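Local coordinates for PR domain zinc finger protein 2 (Homo sapiens, PDB 2QPW), which catalyses S-adenosyl-L-methionine-dependent trimethylation of histone H3 (the H3K9 mark) through this N-terminal PR (SET-related) domain and may also act as a DNA-binding transcription factor, at residues V10-L16 with K40-G44; E29-F34 with V45-I51; P35-D39 with N104-S108; F60-K66 with M87-A91. All blocks are in the same frame, centred on the assembly; numbering follows the deposited sequence.

Contact 1: V10-L16 with K40-G44; sequences VAATETL and KTRIG
Glu-14 reaches over to segment 40-44 with both its backbone and its side chain. Its N-H points almost dead straight at the carbonyl O of Thr-41 (Glu-14 N to Thr-41 O 2.8 Å, 179° at the hydrogen). The side chain then runs out extended, with CG anti to the backbone N (chi1 179°), which carries the carboxylate across to the N-H of Ile-43. There Glu-14 OE1 accepts from Ile-43 N through its anti lone pair, at 2.9 Å. OE1 also accepts a hydrogen bond from a water that donates its other one to Ile-43 O, while OE2 is engaged by Arg-101 in a salt bridge. Arg-42 runs alongside Glu-14, but the carboxylate and guanidinium planes stand 88° apart, Arg-42 NE is 4.7 Å from Glu-14 OE1, and NH1 bonds weakly to Tyr-102 O. Beyond them the side chains of Leu-16 and Ile-43 meet crosswise, Leu-16 CG 4.0 Å from Ile-43 CD1; Ile-43 CD1 also lies 3.5 Å from Leu-16 N. The N-terminal segment thus packs on the PR (SET-related) domain beside the start of strand 43-47, ahead of helix 21-25, while Leu-16 and Ile-43 both rest on Leu-33 of strand 31-35.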
loop_
_atom_site.group_PDB
_atom_site.type_symbol
_atom_site.label_atom_id
_atom_site.label_comp_id
_atom_site.label_asym_id
_atom_site.label_seq_id
_atom_site.Cartn_x
_atom_site.Cartn_y
_atom_site.Cartn_z
ATOM N N VAL A 10 5.926 -4.754 22.504
ATOM C CA VAL A 10 5.789 -3.951 21.276
ATOM C C VAL A 10 5.717 -2.463 21.651
ATOM O O VAL A 10 5.016 -2.083 22.603
ATOM C CB VAL A 10 4.610 -4.413 20.370
ATOM C CG1 VAL A 10 4.741 -5.916 20.075
ATOM C CG2 VAL A 10 3.281 -4.161 21.001
ATOM N N ALA A 11 6.450 -1.639 20.911
ATOM C CA ALA A 11 6.618 -0.219 21.272
ATOM C C ALA A 11 5.506 0.704 20.777
ATOM O O ALA A 11 5.278 1.762 21.372
ATOM C CB ALA A 11 7.966 0.290 20.801
ATOM N N ALA A 12 4.825 0.307 19.698
ATOM C CA ALA A 12 3.789 1.137 19.058
ATOM C C ALA A 12 2.699 0.259 18.410
ATOM O O ALA A 12 3.001 -0.780 17.808
ATOM C CB ALA A 12 4.440 2.050 18.003
ATOM N N THR A 13 1.441 0.657 18.562
ATOM C CA THR A 13 0.327 -0.042 17.913
ATOM C C THR A 13 -0.576 0.958 17.182
ATOM O O THR A 13 -0.907 2.019 17.735
ATOM C CB THR A 13 -0.517 -0.833 18.940
ATOM O OG1 THR A 13 0.320 -1.769 19.641
ATOM C CG2 THR A 13 -1.633 -1.595 18.246
ATOM N N GLU A 14 -0.975 0.630 15.950
ATOM C CA GLU A 14 -1.910 1.455 15.188
ATOM C C GLU A 14 -3.241 0.719 15.097
ATOM O O GLU A 14 -3.288 -0.398 14.550
ATOM C CB GLU A 14 -1.336 1.667 13.781
ATOM C CG GLU A 14 -2.178 2.491 12.840
ATOM C CD GLU A 14 -1.606 2.414 11.428
ATOM O OE1 GLU A 14 -1.604 1.303 10.828
ATOM O OE2 GLU A 14 -1.111 3.467 10.949
ATOM N N THR A 15 -4.321 1.329 15.606
ATOM C CA THR A 15 -5.667 0.715 15.562
ATOM C C THR A 15 -6.650 1.417 14.607
ATOM O O THR A 15 -6.330 2.483 14.086
ATOM C CB THR A 15 -6.287 0.626 16.973
ATOM O OG1 THR A 15 -6.834 1.909 17.340
ATOM C CG2 THR A 15 -5.208 0.213 17.973
ATOM N N LEU A 16 -7.832 0.827 14.367
ATOM C CA LEU A 16 -8.830 1.492 13.506
ATOM C C LEU A 16 -9.227 2.875 14.029
ATOM O O LEU A 16 -9.493 3.808 13.244
ATOM C CB LEU A 16 -10.085 0.626 13.244
ATOM C CG LEU A 16 -10.021 -0.498 12.230
ATOM C CD1 LEU A 16 -11.307 -1.362 12.302
ATOM C CD2 LEU A 16 -9.788 0.030 10.785
ATOM N N LYS A 40 0.136 -7.598 12.756
ATOM C CA LYS A 40 -1.113 -7.243 13.425
ATOM C C LYS A 40 -0.992 -5.993 14.294
ATOM O O LYS A 40 -1.996 -5.556 14.815
ATOM C CB LYS A 40 -1.713 -8.412 14.210
ATOM C CG LYS A 40 -0.758 -9.130 15.086
ATOM C CD LYS A 40 -1.478 -10.272 15.877
ATOM C CE LYS A 40 -1.694 -11.557 15.067
ATOM N NZ LYS A 40 -0.447 -12.235 14.651
ATOM N N THR A 41 0.207 -5.413 14.410
ATOM C CA THR A 41 0.385 -4.137 15.169
ATOM C C THR A 41 0.039 -2.912 14.302
ATOM O O THR A 41 0.044 -1.751 14.797
ATOM C CB THR A 41 1.814 -3.971 15.776
ATOM O OG1 THR A 41 2.761 -3.699 14.731
ATOM C CG2 THR A 41 2.215 -5.222 16.590
ATOM N N ARG A 42 -0.265 -3.168 13.018
ATOM C CA ARG A 42 -0.727 -2.100 12.091
ATOM C C ARG A 42 -2.031 -2.412 11.330
ATOM O O ARG A 42 -2.480 -3.573 11.276
ATOM C CB ARG A 42 0.399 -1.619 11.140
ATOM C CG ARG A 42 1.022 -2.643 10.233
ATOM C CD ARG A 42 1.889 -1.976 9.136
ATOM N NE ARG A 42 1.012 -1.431 8.078
ATOM C CZ ARG A 42 1.412 -0.974 6.888
ATOM N NH1 ARG A 42 0.507 -0.519 6.023
ATOM N NH2 ARG A 42 2.683 -1.004 6.539
ATOM N N ILE A 43 -2.658 -1.368 10.777
ATOM C CA ILE A 43 -3.866 -1.535 9.988
ATOM C C ILE A 43 -3.474 -1.941 8.579
ATOM O O ILE A 43 -2.469 -1.445 8.044
ATOM C CB ILE A 43 -4.745 -0.235 10.015
ATOM C CG1 ILE A 43 -5.273 0.012 11.450
ATOM C CG2 ILE A 43 -5.861 -0.307 8.994
ATOM C CD1 ILE A 43 -6.106 -1.213 12.040
ATOM N N GLY A 44 -4.259 -2.853 8.000
ATOM C CA GLY A 44 -4.095 -3.298 6.602
ATOM C C GLY A 44 -5.434 -3.190 5.842
ATOM O O GLY A 44 -6.390 -2.597 6.346
HETATM O O HOH W 1 -0.649 0.986 8.329
HETATM O O HOH W 2 -3.589 -3.186 14.727
#

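Contact 2: E29-F34 with V45-I51; sequences EEVRLF and VWATKPI
Val-31 and Val-45 meet on the buried face of a two-stranded antiparallel hairpin of the PR domain, Val-31 CB 3.8 Å from Val-45 CG1. The two methyls of Val-45 divide the work: CG1, anti to the backbone N (chi1 -174°), goes to Val-31, and CG2 goes to Leu-33 CD2, also at 3.8 Å. Farther along, Ile-51 brings its CD1 up to Glu-30 CB and, more loosely, to Val-31 CG1. On the other face Arg-32 and Trp-46 form the hydrogen-bonded pair, each backbone N donating to the other's O at 3.0 Å. Next to them Phe-34 turns the edge of its ring toward the face of the Trp-46 five-membered ring, a T-shaped pair with planes at 79° and centroids 6.0 Å apart; the closest touch is Phe-34 CB to Trp-46 CD1, 3.6 Å. The indole N-H is shared. Trp-46 NE1 donates to the carbonyl O of Phe-34 at 3.2 Å, from above the carbonyl plane and with a bent N-H (138°), and weakly to Pro-35 O.

At the polar end Thr-48 bonds twice to the segment 29-34: OG1 donates to Glu-29 O at 2.7 Å and the backbone N to Glu-30 O at 2.9 Å. Its CG2 methyl meanwhile lies against the guanidinium of Arg-32, nearest to NE. Glu-29 and Lys-49 approach at the outer end, OE2 to NZ beyond salt-bridge range. Strand 43-47 is also backbone-bonded to Gly-134, Glu-135 and Leu-137, while Leu-33 of strand 31-35 packs on Leu-16 and Val-19 beside helix 21-25.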
loop_
_atom_site.group_PDB
_atom_site.type_symbol
_atom_site.label_atom_id
_atom_site.label_comp_id
_atom_site.label_asym_id
_atom_site.label_seq_id
_atom_site.Cartn_x
_atom_site.Cartn_y
_atom_site.Cartn_z
ATOM N N GLU A 29 -16.345 0.018 -2.364
ATOM C CA GLU A 29 -17.067 -1.097 -1.744
ATOM C C GLU A 29 -16.210 -2.358 -1.549
ATOM O O GLU A 29 -16.358 -3.027 -0.520
ATOM C CB GLU A 29 -18.309 -1.426 -2.582
ATOM C CG GLU A 29 -19.303 -2.413 -1.929
ATOM C CD GLU A 29 -20.552 -2.651 -2.772
ATOM O OE1 GLU A 29 -20.870 -1.823 -3.656
ATOM O OE2 GLU A 29 -21.245 -3.659 -2.521
ATOM N N GLU A 30 -15.348 -2.665 -2.534
ATOM C CA GLU A 30 -14.520 -3.914 -2.630
ATOM C C GLU A 30 -13.542 -4.128 -1.500
ATOM O O GLU A 30 -12.986 -5.237 -1.373
ATOM C CB GLU A 30 -13.559 -3.859 -3.868
ATOM C CG GLU A 30 -14.149 -3.689 -5.187
ATOM C CD GLU A 30 -14.343 -2.239 -5.509
ATOM O OE1 GLU A 30 -13.497 -1.673 -6.222
ATOM O OE2 GLU A 30 -15.307 -1.655 -5.026
ATOM N N VAL A 31 -13.242 -3.062 -0.747
ATOM C CA VAL A 31 -12.230 -3.144 0.316
ATOM C C VAL A 31 -12.689 -2.580 1.667
ATOM O O VAL A 31 -13.655 -1.770 1.732
ATOM C CB VAL A 31 -10.862 -2.433 -0.111
ATOM C CG1 VAL A 31 -10.382 -2.994 -1.455
ATOM C CG2 VAL A 31 -11.019 -0.909 -0.179
ATOM N N ARG A 32 -12.010 -3.006 2.739
ATOM C CA ARG A 32 -12.228 -2.438 4.091
ATOM C C ARG A 32 -10.897 -2.357 4.823
ATOM O O ARG A 32 -9.961 -3.112 4.501
ATOM C CB ARG A 32 -13.202 -3.322 4.913
ATOM C CG ARG A 32 -12.633 -4.680 5.349
ATOM C CD ARG A 32 -13.544 -5.350 6.421
ATOM N NE ARG A 32 -14.849 -5.709 5.845
ATOM C CZ ARG A 32 -15.989 -5.047 6.065
ATOM N NH1 ARG A 32 -16.022 -3.983 6.873
ATOM N NH2 ARG A 32 -17.106 -5.452 5.482
ATOM N N LEU A 33 -10.809 -1.465 5.815
ATOM C CA LEU A 33 -9.623 -1.402 6.707
ATOM C C LEU A 33 -9.804 -2.288 7.942
ATOM O O LEU A 33 -10.893 -2.290 8.556
ATOM C CB LEU A 33 -9.364 0.056 7.152
ATOM C CG LEU A 33 -9.121 1.086 6.036
ATOM C CD1 LEU A 33 -8.632 2.383 6.679
ATOM C CD2 LEU A 33 -8.078 0.596 5.032
ATOM N N PHE A 34 -8.755 -3.028 8.319
ATOM C CA PHE A 34 -8.828 -3.982 9.421
ATOM C C PHE A 34 -7.402 -4.373 9.766
ATOM O O PHE A 34 -6.554 -4.391 8.866
ATOM C CB PHE A 34 -9.656 -5.240 9.012
ATOM C CG PHE A 34 -10.177 -6.025 10.189
ATOM C CD1 PHE A 34 -11.207 -5.520 10.974
ATOM C CD2 PHE A 34 -9.580 -7.223 10.551
ATOM C CE1 PHE A 34 -11.654 -6.210 12.086
ATOM C CE2 PHE A 34 -10.038 -7.939 11.661
ATOM C CZ PHE A 34 -11.066 -7.419 12.426
ATOM N N VAL A 45 -5.458 -3.689 4.592
ATOM C CA VAL A 45 -6.615 -3.572 3.692
ATOM C C VAL A 45 -7.017 -4.973 3.238
ATOM O O VAL A 45 -6.151 -5.768 2.877
ATOM C CB VAL A 45 -6.258 -2.727 2.423
ATOM C CG1 VAL A 45 -7.480 -2.481 1.565
ATOM C CG2 VAL A 45 -5.600 -1.365 2.855
ATOM N N TRP A 46 -8.324 -5.241 3.253
ATOM C CA TRP A 46 -8.888 -6.586 2.982
ATOM C C TRP A 46 -10.008 -6.545 1.965
ATOM O O TRP A 46 -10.794 -5.598 1.934
ATOM C CB TRP A 46 -9.441 -7.226 4.272
ATOM C CG TRP A 46 -8.416 -7.428 5.345
ATOM C CD1 TRP A 46 -7.902 -6.477 6.154
ATOM C CD2 TRP A 46 -7.818 -8.672 5.748
ATOM N NE1 TRP A 46 -6.989 -7.029 7.037
ATOM C CE2 TRP A 46 -6.913 -8.377 6.804
ATOM C CE3 TRP A 46 -7.921 -9.999 5.291
ATOM C CZ2 TRP A 46 -6.126 -9.378 7.451
ATOM C CZ3 TRP A 46 -7.142 -11.013 5.938
ATOM C CH2 TRP A 46 -6.240 -10.672 6.992
ATOM N N ALA A 47 -10.110 -7.570 1.134
ATOM C CA ALA A 47 -11.215 -7.625 0.143
ATOM C C ALA A 47 -12.517 -7.992 0.856
ATOM O O ALA A 47 -12.505 -8.820 1.789
ATOM C CB ALA A 47 -10.895 -8.657 -0.932
ATOM N N THR A 48 -13.612 -7.352 0.445
ATOM C CA THR A 48 -14.947 -7.640 1.039
ATOM C C THR A 48 -15.805 -8.513 0.118
ATOM O O THR A 48 -16.891 -9.027 0.521
ATOM C CB THR A 48 -15.748 -6.334 1.299
ATOM O OG1 THR A 48 -15.997 -5.681 0.050
ATOM C CG2 THR A 48 -15.023 -5.401 2.283
ATOM N N LYS A 49 -15.353 -8.651 -1.119
ATOM C CA LYS A 49 -16.078 -9.353 -2.181
ATOM C C LYS A 49 -15.066 -9.726 -3.279
ATOM O O LYS A 49 -13.917 -9.247 -3.235
ATOM C CB LYS A 49 -17.182 -8.439 -2.726
ATOM C CG LYS A 49 -16.750 -7.207 -3.490
ATOM C CD LYS A 49 -17.978 -6.320 -3.835
ATOM C CE LYS A 49 -18.686 -6.865 -5.067
ATOM N NZ LYS A 49 -19.730 -5.968 -5.673
ATOM N N PRO A 50 -15.452 -10.592 -4.243
ATOM C CA PRO A 50 -14.475 -10.965 -5.299
ATOM C C PRO A 50 -13.992 -9.749 -6.106
ATOM O O PRO A 50 -14.807 -8.891 -6.513
ATOM C CB PRO A 50 -15.276 -11.919 -6.216
ATOM C CG PRO A 50 -16.371 -12.448 -5.340
ATOM C CD PRO A 50 -16.743 -11.299 -4.415
ATOM N N ILE A 51 -12.679 -9.681 -6.316
ATOM C CA ILE A 51 -12.049 -8.602 -7.127
ATOM C C ILE A 51 -11.390 -9.293 -8.334
ATOM O O ILE A 51 -10.578 -10.202 -8.160
ATOM C CB ILE A 51 -10.979 -7.788 -6.297
ATOM C CG1 ILE A 51 -11.579 -7.247 -4.970
ATOM C CG2 ILE A 51 -10.417 -6.596 -7.156
ATOM C CD1 ILE A 51 -10.576 -6.503 -4.036
#

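Contact 3: P35-D39 with N104-S108; sequences PSAVD and NWACS
The carboxamide of Asn-104, in the conformer modelled here (one of two), is the flat group that joins the two segments, and its nitrogen does the touching. In this SET-related PR domain it links the loop of the hairpin formed by strands 31-35 and 43-47 to the start of strand 104-119, which pairs with strand 138-139. At the nitrogen edge, close to the amide plane, Ser-36 OG lies 3.3 Å from Asn-104 ND2 in a fairly straight (162°) but weak hydrogen bond, and Asp-39 CB approaches the same nitrogen from farther off. Val-38 stands obliquely over one face, its CB 3.7 Å from Asn-104 ND2; Arg-42 NH2 lies on the side of the other face, near the oxygen. That oxygen turns back on its own chain, where Asn-104 OD1 accepts from Trp-105 N at 2.9 Å, the donor standing above the amide plane. Asn-104 also packs on Leu-138.

The indole of Trp-105 heads away from the segment 35-39, toward the rings of Trp-77 and Tyr-141, and its N-H bonds to Val-74 O. Ser-36 is the hub of the hairpin loop. With OG anti to the backbone N (chi1 -178°), the hydroxyl sits where Val-38 N and Asp-39 N can also donate to it, both weakly, and its stronger partner is the carboxylate oxygen OE2 of Glu-136.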
loop_
_atom_site.group_PDB
_atom_site.type_symbol
_atom_site.label_atom_id
_atom_site.label_comp_id
_atom_site.label_asym_id
_atom_site.label_seq_id
_atom_site.Cartn_x
_atom_site.Cartn_y
_atom_site.Cartn_z
ATOM N N PRO A 35 -7.097 -4.666 11.070
ATOM C CA PRO A 35 -5.711 -5.085 11.391
ATOM C C PRO A 35 -5.054 -6.067 10.380
ATOM O O PRO A 35 -5.709 -7.031 9.929
ATOM C CB PRO A 35 -5.868 -5.718 12.792
ATOM C CG PRO A 35 -6.946 -4.910 13.417
ATOM C CD PRO A 35 -7.931 -4.573 12.292
ATOM N N SER A 36 -3.792 -5.821 10.009
ATOM C CA SER A 36 -3.084 -6.649 9.019
ATOM C C SER A 36 -2.773 -8.022 9.619
ATOM O O SER A 36 -2.510 -8.090 10.802
ATOM C CB SER A 36 -1.747 -6.001 8.645
ATOM O OG SER A 36 -1.085 -6.785 7.655
ATOM N N ALA A 37 -2.849 -9.093 8.842
ATOM C CA ALA A 37 -2.402 -10.419 9.347
ATOM C C ALA A 37 -0.883 -10.562 9.225
ATOM O O ALA A 37 -0.243 -11.322 9.991
ATOM C CB ALA A 37 -3.112 -11.558 8.574
ATOM N N VAL A 38 -0.301 -9.870 8.247
ATOM C CA VAL A 38 1.177 -9.825 8.085
ATOM C C VAL A 38 1.894 -9.135 9.281
ATOM O O VAL A 38 2.933 -9.608 9.722
ATOM C CB VAL A 38 1.585 -9.209 6.705
ATOM C CG1 VAL A 38 3.070 -9.115 6.569
ATOM C CG2 VAL A 38 1.055 -10.075 5.562
ATOM N N ASP A 39 1.317 -8.047 9.815
ATOM C CA ASP A 39 1.808 -7.328 10.995
ATOM C C ASP A 39 0.580 -6.825 11.758
ATOM O O ASP A 39 0.007 -5.787 11.436
ATOM C CB ASP A 39 2.751 -6.175 10.607
ATOM C CG ASP A 39 3.250 -5.376 11.818
ATOM O OD1 ASP A 39 2.875 -5.696 12.972
ATOM O OD2 ASP A 39 4.025 -4.413 11.618
ATOM N N ASN A 104 -0.398 -3.159 3.075
ATOM C CA ASN A 104 0.899 -3.661 3.510
ATOM C C ASN A 104 1.707 -4.287 2.366
ATOM O O ASN A 104 1.157 -4.646 1.331
ATOM C CB ASN A 104 0.721 -4.662 4.667
ATOM C CG ASN A 104 1.924 -4.707 5.612
ATOM O OD1 ASN A 104 2.948 -4.035 5.391
ATOM N ND2 ASN A 104 1.814 -5.530 6.670
ATOM N N TRP A 105 3.031 -4.435 2.567
ATOM C CA TRP A 105 3.909 -5.033 1.566
ATOM C C TRP A 105 4.012 -6.560 1.791
ATOM O O TRP A 105 4.125 -7.032 2.937
ATOM C CB TRP A 105 5.316 -4.441 1.706
ATOM C CG TRP A 105 5.459 -3.044 1.241
ATOM C CD1 TRP A 105 5.088 -1.896 1.917
ATOM C CD2 TRP A 105 5.996 -2.617 -0.011
ATOM N NE1 TRP A 105 5.381 -0.787 1.156
ATOM C CE2 TRP A 105 5.940 -1.200 -0.029
ATOM C CE3 TRP A 105 6.551 -3.290 -1.109
ATOM C CZ2 TRP A 105 6.442 -0.443 -1.101
ATOM C CZ3 TRP A 105 7.058 -2.538 -2.164
ATOM C CH2 TRP A 105 6.963 -1.137 -2.167
ATOM N N ALA A 106 4.009 -7.313 0.687
ATOM C CA ALA A 106 4.296 -8.732 0.710
ATOM C C ALA A 106 5.753 -8.933 1.133
ATOM O O ALA A 106 6.585 -8.067 0.879
ATOM C CB ALA A 106 4.049 -9.308 -0.658
ATOM N N CYS A 107 6.031 -10.040 1.838
ATOM C CA CYS A 107 7.403 -10.392 2.249
ATOM C C CYS A 107 8.089 -11.100 1.128
ATOM O O CYS A 107 7.683 -12.236 0.771
ATOM C CB CYS A 107 7.387 -11.330 3.461
ATOM S SG CYS A 107 6.904 -10.504 4.899
ATOM N N SER A 108 9.121 -10.464 0.555
ATOM C CA SER A 108 9.831 -11.004 -0.618
ATOM C C SER A 108 8.814 -11.432 -1.719
ATOM O O SER A 108 9.018 -12.411 -2.444
ATOM C CB SER A 108 10.719 -12.204 -0.235
ATOM O OG SER A 108 11.626 -11.894 0.814
#

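Contact 4: F60-K66 with M87-A91; sequences FVGDKKK and MCIDA
Lys-65 and Asp-90 point to one face of the strand pair, and their side chains slant across each other until the ammonium meets the carboxylate. Lys-65 is stretched out to its tip, and its NZ comes to Asp-90 OD2 at 2.9 Å, on the anti side and 26° out of the carboxylate plane. Asp-90 turns CG anti to its own N (chi1 -173°), toward this lysine; OD2 is shared with Lys-71, and OD1 bonds to Thr-92. On the other face Lys-64 and Ile-89 run abreast, with Lys-64 CG 3.8 Å from Ile-89 CD1. Strand 63-65 is an outer strand of a three-stranded antiparallel sheet of the SET-related fold, with 85-90 in the middle, bonded in pairs at Asp-63 with Asp-90 and at Lys-65 with Cys-88. Met-87, bent at chi2 and chi3, curls its CE back over the Lys-65 carbonyl, 3.7 Å from O. Toward the other end Ile-89 CG2 sits 3.4 Å from Gly-62 N. The Phe-60 ring and Ile-89 pass in opposite senses; the ring brings its edge to the Ile-89 carbonyl (CE2 to O 3.6 Å) and sets CZ 3.8 Å from Ala-91 CB.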
loop_
_atom_site.group_PDB
_atom_site.type_symbol
_atom_site.label_atom_id
_atom_site.label_comp_id
_atom_site.label_asym_id
_atom_site.label_seq_id
_atom_site.Cartn_x
_atom_site.Cartn_y
_atom_site.Cartn_z
ATOM N N PHE A 60 -2.345 6.673 -5.447
ATOM C CA PHE A 60 -1.607 6.875 -4.178
ATOM C C PHE A 60 -1.181 8.338 -4.096
ATOM O O PHE A 60 -0.568 8.847 -5.036
ATOM C CB PHE A 60 -0.377 5.915 -4.145
ATOM C CG PHE A 60 0.447 5.950 -2.861
ATOM C CD1 PHE A 60 0.361 4.898 -1.942
ATOM C CD2 PHE A 60 1.359 6.988 -2.606
ATOM C CE1 PHE A 60 1.135 4.900 -0.755
ATOM C CE2 PHE A 60 2.151 7.002 -1.429
ATOM C CZ PHE A 60 2.013 5.960 -0.492
ATOM N N VAL A 61 -1.464 9.021 -2.975
ATOM C CA VAL A 61 -0.999 10.434 -2.802
ATOM C C VAL A 61 -0.178 10.650 -1.516
ATOM O O VAL A 61 -0.238 9.843 -0.590
ATOM C CB VAL A 61 -2.159 11.503 -2.893
ATOM C CG1 VAL A 61 -3.022 11.275 -4.179
ATOM C CG2 VAL A 61 -3.033 11.485 -1.619
ATOM N N GLY A 62 0.616 11.714 -1.502
ATOM C CA GLY A 62 1.506 11.993 -0.352
ATOM C C GLY A 62 2.259 13.294 -0.602
ATOM O O GLY A 62 2.172 13.838 -1.697
ATOM N N ASP A 63 2.969 13.787 0.424
ATOM C CA ASP A 63 3.777 15.021 0.324
ATOM C C ASP A 63 4.975 14.790 -0.614
ATOM O O ASP A 63 5.612 13.747 -0.532
ATOM C CB ASP A 63 4.285 15.411 1.738
ATOM C CG ASP A 63 3.254 16.182 2.581
ATOM O OD1 ASP A 63 2.155 16.593 2.086
ATOM O OD2 ASP A 63 3.592 16.424 3.763
ATOM N N LYS A 64 5.283 15.754 -1.479
ATOM C CA LYS A 64 6.505 15.689 -2.336
ATOM C C LYS A 64 7.736 16.104 -1.512
ATOM O O LYS A 64 7.757 17.218 -0.958
ATOM C CB LYS A 64 6.362 16.656 -3.518
ATOM C CG LYS A 64 5.634 16.097 -4.681
ATOM C CD LYS A 64 5.697 17.035 -5.913
ATOM C CE LYS A 64 4.369 16.877 -6.651
ATOM N NZ LYS A 64 4.454 17.234 -8.081
ATOM N N LYS A 65 8.722 15.217 -1.398
ATOM C CA LYS A 65 9.938 15.487 -0.619
ATOM C C LYS A 65 11.175 14.951 -1.362
ATOM O O LYS A 65 11.070 14.015 -2.173
ATOM C CB LYS A 65 9.880 14.814 0.762
ATOM C CG LYS A 65 8.643 15.167 1.627
ATOM C CD LYS A 65 8.757 14.502 2.982
ATOM C CE LYS A 65 7.515 14.741 3.816
ATOM N NZ LYS A 65 7.675 14.053 5.111
ATOM N N LYS A 66 12.342 15.548 -1.105
ATOM C CA LYS A 66 13.598 14.978 -1.654
ATOM C C LYS A 66 13.943 13.681 -0.917
ATOM O O LYS A 66 13.583 13.514 0.254
ATOM C CB LYS A 66 14.782 15.941 -1.522
ATOM C CG LYS A 66 14.577 17.315 -2.105
ATOM C CD LYS A 66 15.845 18.148 -1.905
ATOM C CE LYS A 66 15.935 18.647 -0.460
ATOM N NZ LYS A 66 17.285 19.225 -0.210
ATOM N N MET A 87 11.285 12.694 -7.012
ATOM C CA MET A 87 10.693 13.092 -5.762
ATOM C C MET A 87 10.075 11.882 -5.036
ATOM O O MET A 87 9.672 10.917 -5.689
ATOM C CB MET A 87 9.708 14.257 -6.023
ATOM C CG MET A 87 10.506 15.523 -6.669
ATOM S SD MET A 87 11.547 16.385 -5.471
ATOM C CE MET A 87 10.281 16.825 -4.473
ATOM N N CYS A 88 10.101 11.896 -3.710
ATOM C CA CYS A 88 9.396 10.869 -2.919
ATOM C C CYS A 88 7.992 11.388 -2.644
ATOM O O CYS A 88 7.820 12.573 -2.298
ATOM C CB CYS A 88 10.104 10.624 -1.585
ATOM S SG CYS A 88 11.752 9.943 -1.780
ATOM N N ILE A 89 6.995 10.512 -2.794
ATOM C CA ILE A 89 5.582 10.826 -2.503
ATOM C C ILE A 89 5.298 10.140 -1.151
ATOM O O ILE A 89 5.194 8.902 -1.108
ATOM C CB ILE A 89 4.698 10.253 -3.628
ATOM C CG1 ILE A 89 5.151 10.777 -5.013
ATOM C CG2 ILE A 89 3.206 10.568 -3.377
ATOM C CD1 ILE A 89 5.240 12.365 -5.142
ATOM N N ASP A 90 5.259 10.931 -0.078
ATOM C CA ASP A 90 5.396 10.409 1.289
ATOM C C ASP A 90 4.069 10.492 2.058
ATOM O O ASP A 90 3.566 11.597 2.332
ATOM C CB ASP A 90 6.463 11.215 2.057
ATOM C CG ASP A 90 6.773 10.626 3.426
ATOM O OD1 ASP A 90 6.364 9.473 3.704
ATOM O OD2 ASP A 90 7.470 11.314 4.217
ATOM N N ALA A 91 3.514 9.323 2.389
ATOM C CA ALA A 91 2.263 9.218 3.146
ATOM C C ALA A 91 2.520 8.690 4.562
ATOM O O ALA A 91 1.600 8.185 5.219
ATOM C CB ALA A 91 1.231 8.324 2.401
#

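How the contacts relate
Contacts 1, 2 and 3 meet around the hairpin of strands 31-35 and 43-47. Contact 2 is the hairpin itself, contact 1 lays the N-terminal segment along the start of its second strand, and contact 3 ties its connecting loop to strand 104-119. Their centres are 12 to 19 Å apart, their segments alternate along the chain, and the three touch one another. Contact 4 stands apart in the sheet of strands 63-65, 85-90 and 76-81, its centre 21 to 25 Å from the others and no atoms touching. It falls in the chain between the two halves of contact 3, so the PR domain brings the chain back to the hairpin after completing that separate sheet.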